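Local coordinates for protein Aar187cp (Eremothecium gossypii, PDB 3ZIL) that probably regulates sister-chromatid cohesion by acting on cohesin, as the Wapl-family protein Wpl1, of which this chain is the helical C-terminal Wap1 domain, at residues E37-R40 with N41-R45; G75-P78 with K79-V82; G127-L130 with V131-Y135. All coordinates share one frame; numbering follows the deposited sequence.

Contact 1 (E37-R40 with N41-R45)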
loop_
_atom_site.group_PDB
_atom_site.type_symbol
_atom_site.label_atom_id
_atom_site.label_comp_id
_atom_site.label_asym_id
_atom_site.label_seq_id
_atom_site.Cartn_x
_atom_site.Cartn_y
_atom_site.Cartn_z
ATOM N N GLU A 37 -35.747 1.645 -0.958
ATOM C CA GLU A 37 -35.825 1.171 -2.359
ATOM C C GLU A 37 -36.082 2.341 -3.344
ATOM O O GLU A 37 -35.483 2.399 -4.422
ATOM C CB GLU A 37 -36.924 0.094 -2.520
ATOM C CG GLU A 37 -36.924 -0.607 -3.891
ATOM C CD GLU A 37 -38.110 -1.558 -4.110
ATOM O OE1 GLU A 37 -39.123 -1.449 -3.382
ATOM O OE2 GLU A 37 -38.053 -2.382 -5.041
ATOM N N HIS A 38 -37.012 3.235 -2.986
ATOM C CA HIS A 38 -37.366 4.374 -3.807
ATOM C C HIS A 38 -36.165 5.286 -3.889
ATOM O O HIS A 38 -35.813 5.795 -4.963
ATOM C CB HIS A 38 -38.578 5.108 -3.224
ATOM C CG HIS A 38 -39.061 6.294 -4.069
ATOM N ND1 HIS A 38 -39.978 6.159 -5.081
ATOM C CD2 HIS A 38 -38.747 7.663 -4.011
ATOM C CE1 HIS A 38 -40.228 7.374 -5.635
ATOM N NE2 HIS A 38 -39.484 8.295 -4.978
ATOM N N ARG A 39 -35.561 5.575 -2.744
ATOM C CA ARG A 39 -34.312 6.369 -2.718
ATOM C C ARG A 39 -33.300 5.752 -3.676
ATOM O O ARG A 39 -32.768 6.423 -4.621
ATOM C CB ARG A 39 -33.758 6.455 -1.297
ATOM C CG ARG A 39 -32.341 7.072 -1.188
ATOM C CD ARG A 39 -31.937 7.304 0.297
ATOM N NE ARG A 39 -30.493 7.425 0.574
ATOM C CZ ARG A 39 -29.688 8.441 0.263
ATOM N NH1 ARG A 39 -30.108 9.491 -0.492
ATOM N NH2 ARG A 39 -28.400 8.372 0.649
ATOM N N ARG A 40 -33.038 4.467 -3.442
ATOM C CA ARG A 40 -32.095 3.735 -4.306
ATOM C C ARG A 40 -32.439 3.890 -5.807
ATOM O O ARG A 40 -31.525 3.992 -6.645
ATOM C CB ARG A 40 -32.035 2.259 -3.946
ATOM C CG ARG A 40 -31.056 1.521 -4.818
ATOM C CD ARG A 40 -30.981 0.043 -4.507
ATOM N NE ARG A 40 -32.046 -0.881 -4.931
ATOM C CZ ARG A 40 -32.957 -0.695 -5.854
ATOM N NH1 ARG A 40 -32.992 0.438 -6.531
ATOM N NH2 ARG A 40 -33.838 -1.666 -6.104
ATOM N N ASN A 41 -33.742 3.855 -6.115
ATOM C CA ASN A 41 -34.191 3.898 -7.494
ATOM C C ASN A 41 -33.995 5.270 -8.127
ATOM O O ASN A 41 -33.559 5.372 -9.299
ATOM C CB ASN A 41 -35.649 3.405 -7.607
ATOM C CG ASN A 41 -35.745 1.856 -7.498
ATOM O OD1 ASN A 41 -34.745 1.170 -7.267
ATOM N ND2 ASN A 41 -36.916 1.327 -7.625
ATOM N N ASN A 42 -34.282 6.325 -7.355
ATOM C CA ASN A 42 -33.994 7.662 -7.837
ATOM C C ASN A 42 -32.474 7.785 -8.017
ATOM O O ASN A 42 -32.035 8.416 -8.971
ATOM C CB ASN A 42 -34.481 8.765 -6.876
ATOM C CG ASN A 42 -36.028 8.913 -6.899
ATOM O OD1 ASN A 42 -36.591 9.629 -6.128
ATOM N ND2 ASN A 42 -36.664 8.243 -7.787
ATOM N N MET A 43 -31.695 7.241 -7.093
ATOM C CA MET A 43 -30.187 7.453 -7.204
ATOM C C MET A 43 -29.706 6.734 -8.483
ATOM O O MET A 43 -28.812 7.227 -9.237
ATOM C CB MET A 43 -29.446 6.964 -5.921
ATOM C CG MET A 43 -27.897 7.247 -5.973
ATOM S SD MET A 43 -27.277 6.666 -4.338
ATOM C CE MET A 43 -27.964 7.839 -3.163
ATOM N N LEU A 44 -30.275 5.557 -8.723
ATOM C CA LEU A 44 -29.930 4.820 -9.948
ATOM C C LEU A 44 -30.194 5.594 -11.227
ATOM O O LEU A 44 -29.342 5.705 -12.160
ATOM C CB LEU A 44 -30.624 3.442 -9.975
ATOM C CG LEU A 44 -30.485 2.579 -11.263
ATOM C CD1 LEU A 44 -28.963 2.336 -11.447
ATOM C CD2 LEU A 44 -31.241 1.253 -11.192
ATOM N N ARG A 45 -31.377 6.170 -11.282
ATOM C CA ARG A 45 -31.798 6.913 -12.395
ATOM C C ARG A 45 -30.930 8.170 -12.548
ATOM O O ARG A 45 -30.585 8.568 -13.669
ATOM C CB ARG A 45 -33.281 7.197 -12.199
ATOM C CG ARG A 45 -33.850 8.246 -13.146
ATOM C CD ARG A 45 -35.402 8.176 -13.037
ATOM N NE ARG A 45 -35.958 9.013 -14.070
ATOM C CZ ARG A 45 -37.213 9.425 -14.148
ATOM N NH1 ARG A 45 -38.106 9.077 -13.225
ATOM N NH2 ARG A 45 -37.561 10.234 -15.165
HETATM O O HOH W 1 -37.753 -1.742 -7.861
#

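Contact 2 (G75-P78 with K79-V82)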
loop_
_atom_site.group_PDB
_atom_site.type_symbol
_atom_site.label_atom_id
_atom_site.label_comp_id
_atom_site.label_asym_id
_atom_site.label_seq_id
_atom_site.Cartn_x
_atom_site.Cartn_y
_atom_site.Cartn_z
ATOM N N GLY A 75 -27.569 9.473 3.864
ATOM C CA GLY A 75 -27.424 8.211 4.569
ATOM C C GLY A 75 -26.378 7.382 3.831
ATOM O O GLY A 75 -26.346 7.337 2.564
ATOM N N THR A 76 -25.498 6.754 4.592
ATOM C CA THR A 76 -24.499 5.837 4.007
ATOM C C THR A 76 -24.597 4.601 4.903
ATOM O O THR A 76 -24.816 4.707 6.112
ATOM C CB THR A 76 -23.096 6.422 4.066
ATOM O OG1 THR A 76 -22.871 6.869 5.388
ATOM C CG2 THR A 76 -22.922 7.674 3.192
ATOM N N ASP A 77 -24.525 3.431 4.311
ATOM C CA ASP A 77 -24.525 2.202 5.070
ATOM C C ASP A 77 -23.765 1.190 4.219
ATOM O O ASP A 77 -24.205 0.897 3.120
ATOM C CB ASP A 77 -25.995 1.741 5.281
ATOM C CG ASP A 77 -26.102 0.433 6.053
ATOM O OD1 ASP A 77 -25.109 -0.305 6.214
ATOM O OD2 ASP A 77 -27.215 0.123 6.464
ATOM N N PRO A 78 -22.597 0.692 4.709
ATOM C CA PRO A 78 -21.843 -0.279 3.923
ATOM C C PRO A 78 -22.563 -1.615 3.694
ATOM O O PRO A 78 -22.182 -2.356 2.792
ATOM C CB PRO A 78 -20.553 -0.458 4.716
ATOM C CG PRO A 78 -20.932 -0.205 6.109
ATOM C CD PRO A 78 -22.033 0.838 6.076
ATOM N N LYS A 79 -23.633 -1.884 4.443
ATOM C CA LYS A 79 -24.432 -3.094 4.211
ATOM C C LYS A 79 -25.365 -2.953 3.011
ATOM O O LYS A 79 -25.839 -3.946 2.503
ATOM C CB LYS A 79 -25.241 -3.496 5.458
ATOM C CG LYS A 79 -24.389 -4.105 6.571
ATOM C CD LYS A 79 -25.154 -3.996 7.891
ATOM C CE LYS A 79 -24.372 -4.601 9.035
ATOM N NZ LYS A 79 -24.918 -4.091 10.339
ATOM N N GLN A 80 -25.613 -1.732 2.542
ATOM C CA GLN A 80 -26.507 -1.588 1.375
ATOM C C GLN A 80 -25.617 -1.483 0.192
ATOM O O GLN A 80 -25.140 -0.401 -0.133
ATOM C CB GLN A 80 -27.447 -0.387 1.528
ATOM C CG GLN A 80 -28.403 -0.623 2.713
ATOM C CD GLN A 80 -29.143 0.598 3.217
ATOM O OE1 GLN A 80 -29.077 1.700 2.661
ATOM N NE2 GLN A 80 -29.863 0.406 4.292
ATOM N N LYS A 81 -25.380 -2.615 -0.455
ATOM C CA LYS A 81 -24.274 -2.653 -1.432
ATOM C C LYS A 81 -24.572 -1.882 -2.712
ATOM O O LYS A 81 -23.671 -1.242 -3.252
ATOM C CB LYS A 81 -23.864 -4.064 -1.760
ATOM C CG LYS A 81 -23.335 -4.879 -0.591
ATOM C CD LYS A 81 -21.904 -4.388 -0.316
ATOM C CE LYS A 81 -21.308 -5.122 0.852
ATOM N NZ LYS A 81 -20.303 -4.212 1.419
ATOM N N VAL A 82 -25.831 -1.911 -3.195
ATOM C CA VAL A 82 -26.119 -1.328 -4.484
ATOM C C VAL A 82 -26.113 0.203 -4.339
ATOM O O VAL A 82 -25.493 0.897 -5.123
ATOM C CB VAL A 82 -27.446 -1.836 -5.155
ATOM C CG1 VAL A 82 -27.755 -0.946 -6.366
ATOM C CG2 VAL A 82 -27.334 -3.287 -5.565
#

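Contact 3 (G127-L130 with V131-Y135)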
loop_
_atom_site.group_PDB
_atom_site.type_symbol
_atom_site.label_atom_id
_atom_site.label_comp_id
_atom_site.label_asym_id
_atom_site.label_seq_id
_atom_site.Cartn_x
_atom_site.Cartn_y
_atom_site.Cartn_z
ATOM N N GLY A 127 -35.770 -5.653 -7.726
ATOM C CA GLY A 127 -36.496 -4.509 -8.267
ATOM C C GLY A 127 -37.366 -4.827 -9.444
ATOM O O GLY A 127 -37.370 -5.952 -9.926
ATOM N N SER A 128 -38.108 -3.837 -9.920
ATOM C CA SER A 128 -38.842 -4.025 -11.173
ATOM C C SER A 128 -37.907 -4.500 -12.335
ATOM O O SER A 128 -36.642 -4.466 -12.261
ATOM C CB SER A 128 -39.532 -2.738 -11.553
ATOM O OG SER A 128 -38.579 -1.802 -12.027
ATOM N N ARG A 129 -38.525 -4.888 -13.432
ATOM C CA ARG A 129 -37.792 -5.234 -14.643
ATOM C C ARG A 129 -36.974 -4.077 -15.156
ATOM O O ARG A 129 -35.795 -4.215 -15.537
ATOM C CB ARG A 129 -38.756 -5.712 -15.759
ATOM C CG ARG A 129 -38.081 -5.973 -17.109
ATOM C CD ARG A 129 -38.947 -5.521 -18.285
ATOM N NE ARG A 129 -38.331 -5.659 -19.617
ATOM C CZ ARG A 129 -38.182 -4.667 -20.502
ATOM N NH1 ARG A 129 -38.572 -3.428 -20.202
ATOM N NH2 ARG A 129 -37.626 -4.910 -21.693
ATOM N N LEU A 130 -37.605 -2.914 -15.265
ATOM C CA LEU A 130 -36.872 -1.749 -15.773
ATOM C C LEU A 130 -35.673 -1.321 -14.857
ATOM O O LEU A 130 -34.640 -0.841 -15.397
ATOM C CB LEU A 130 -37.792 -0.590 -16.000
ATOM C CG LEU A 130 -37.207 0.625 -16.730
ATOM C CD1 LEU A 130 -36.482 0.250 -18.036
ATOM C CD2 LEU A 130 -38.327 1.621 -17.016
ATOM N N VAL A 131 -35.863 -1.455 -13.512
ATOM C CA VAL A 131 -34.840 -1.176 -12.496
ATOM C C VAL A 131 -33.650 -2.088 -12.820
ATOM O O VAL A 131 -32.507 -1.613 -12.931
ATOM C CB VAL A 131 -35.370 -1.303 -11.031
ATOM C CG1 VAL A 131 -34.198 -1.525 -10.049
ATOM C CG2 VAL A 131 -36.126 -0.030 -10.576
ATOM N N LYS A 132 -33.913 -3.390 -13.036
ATOM C CA LYS A 132 -32.856 -4.359 -13.284
ATOM C C LYS A 132 -32.153 -4.088 -14.616
ATOM O O LYS A 132 -30.911 -4.148 -14.713
ATOM C CB LYS A 132 -33.418 -5.783 -13.291
ATOM C CG LYS A 132 -33.807 -6.360 -11.959
ATOM C CD LYS A 132 -34.586 -7.645 -12.255
ATOM C CE LYS A 132 -34.310 -8.659 -11.176
ATOM N NZ LYS A 132 -35.506 -8.555 -10.364
ATOM N N LEU A 133 -32.929 -3.779 -15.659
ATOM C CA LEU A 133 -32.308 -3.358 -16.937
ATOM C C LEU A 133 -31.460 -2.118 -16.765
ATOM O O LEU A 133 -30.378 -2.020 -17.352
ATOM C CB LEU A 133 -33.343 -3.031 -17.986
ATOM C CG LEU A 133 -33.584 -3.885 -19.220
ATOM C CD1 LEU A 133 -33.207 -5.355 -19.073
ATOM C CD2 LEU A 133 -35.053 -3.672 -19.571
ATOM N N ASN A 134 -31.969 -1.125 -16.034
ATOM C CA ASN A 134 -31.214 0.137 -15.820
ATOM C C ASN A 134 -29.906 -0.092 -15.086
ATOM O O ASN A 134 -28.876 0.544 -15.367
ATOM C CB ASN A 134 -32.054 1.197 -15.059
ATOM C CG ASN A 134 -32.985 1.988 -15.986
ATOM O OD1 ASN A 134 -32.893 1.921 -17.218
ATOM N ND2 ASN A 134 -33.860 2.752 -15.395
ATOM N N TYR A 135 -29.966 -1.024 -14.150
ATOM C CA TYR A 135 -28.796 -1.391 -13.332
ATOM C C TYR A 135 -27.701 -2.081 -14.141
ATOM O O TYR A 135 -26.565 -1.643 -14.098
ATOM C CB TYR A 135 -29.239 -2.292 -12.214
ATOM C CG TYR A 135 -28.122 -2.748 -11.337
ATOM C CD1 TYR A 135 -27.396 -1.811 -10.569
ATOM C CD2 TYR A 135 -27.824 -4.122 -11.198
ATOM C CE1 TYR A 135 -26.392 -2.241 -9.677
ATOM C CE2 TYR A 135 -26.792 -4.554 -10.345
ATOM C CZ TYR A 135 -26.069 -3.598 -9.587
ATOM O OH TYR A 135 -25.036 -4.008 -8.725
#

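Contact 1 (E37-R40 with N41-R45)
R39 and M43, one turn apart on helix 36-52, lie side by side and point the same way, and the M43 methyl CE rests 3.6 Å above one face of the R39 guanidinium, toward its rim. M43 gets there by a bend at its last torsion (chi3 -69°), while R39 runs extended from CG to NE. R39 NH1 donates to W71 O and NH2 to C72 O. H38 and N42 are turned against each other instead: imidazole and amide planes stand 68° apart, with N42 ND2 over one ring face, toward its rim. N42 OD1 is hydrogen-bonded to the hydroxyl of S29. N41 OD1 lies at the edge of the guanidinium of its neighbour R40, the two planes 37° apart; the modelled 2.0 Å between N41 OD1 and R40 NH1 is too short, so the detail is doubtful. A water donates to E37 OE2 at 2.9 Å and accepts from N41 ND2 at 3.2 Å. Backbone bonds from N41, N42, M43 and L44 to the carbonyls four residues back hold the turn. M43 packs on L86 of helix 81-93, L44 on L138 of helix 129-141. Backbone carbonyls and the W71 ring, in a cation-pi contact, probably help to stabilise the R39 charge, while M43 CE shields part of one face.

Contact 2 (G75-P78 with K79-V82)
D77 reaches forward to K79 and Q80 with both its backbone and its carboxylate, and backbone hydrogen bonding sets the shape. Q80 N donates to D77 O at 3.0 Å, closing a type I beta turn from D77 to Q80, although the donor stands above the carbonyl plane. Side-chain to backbone bonding adds a second tie: K79 N gives its hydrogen to D77 OD1 at 2.8 Å, an Asx turn whose donor meets the carboxylate from above its plane, 45° out of it. With CG anti to the D77 backbone N (chi1 179°), the carboxylate is carried over the start of the turn. A third bond runs from K81 NZ to P78 O at 3.0 Å; the lysine chain, bent at chi2, folds back to bring its ammonium there. Van der Waals contact fills in the rest. K79 CB lies 3.3 Å from D77 OD1, and the Q80 side chain crosses that of D77 at about a right angle, its amide plane 41° from the carboxylate. Q80 is the N-cap residue of helix 81-93, so the turn ends the loop after helix 54-72 and opens helix 81-93. P78 packs on P114 and L115 of helix 108-116, and K81 also forms a salt bridge with D118 just beyond it.

Contact 3 (G127-L130 with V131-Y135)
V131 meets S128 at the N-terminus of helix 129-141, where S128 is the N-cap: V131 N donates to S128 OG at 3.1 Å in a fairly straight bond (158°). The hydroxyl sits between the S128 backbone N and carbonyl carbon (chi1 74°), which turns it toward the first turn of the helix. V131 CG2 touches the same oxygen at 3.4 Å, and CG1 faces G127 CA, where a side chain on the glycine would collide with it. V131 also packs on R40 and N41 of helix 36-52. K132 follows, its N bonded to S128 O at 3.0 Å while its side chain runs back past that carbonyl, CG and CD alongside the oxygen, to make a weak bond from NZ to G127 O at 3.2 Å. Replacing K132 by an alanine would keep the backbone bond but would probably cost G127 O its weak ammonium partner and strip the CG and CD contacts from S128 O. L133 N donates to R129 O at 2.9 Å, and L133 CD2 stands over the centre of one face of the R129 guanidinium, 3.4 Å from R129 CZ. N134 N bonds to L130 O at 2.8 Å, and the first part of its side chain packs against that carbonyl, N134 CB and CG each 3.3 Å from L130 O.

The three contacts come in series along the chain and gather near its N-terminal end, on the same side of its centre. Contact 1 lies between the others: its centre is about 13 Å from that of contact 2 and about 11 Å from that of contact 3, whereas the centres of contacts 2 and 3 are about 19 Å apart. R39 NH2 probably hydrogen-bonds G75 O at 3.0 Å, tying helix 36-52 to the loop that leads into helix 81-93. Toward contact 3 the joins are packing, with N41 ND2 3.3 Å from V131 CG2 and L44 CD2 against the V131 carbonyl. V82 CG1 touches Y135 CE1 at 3.8 Å, joining helix 81-93 to helix 129-141.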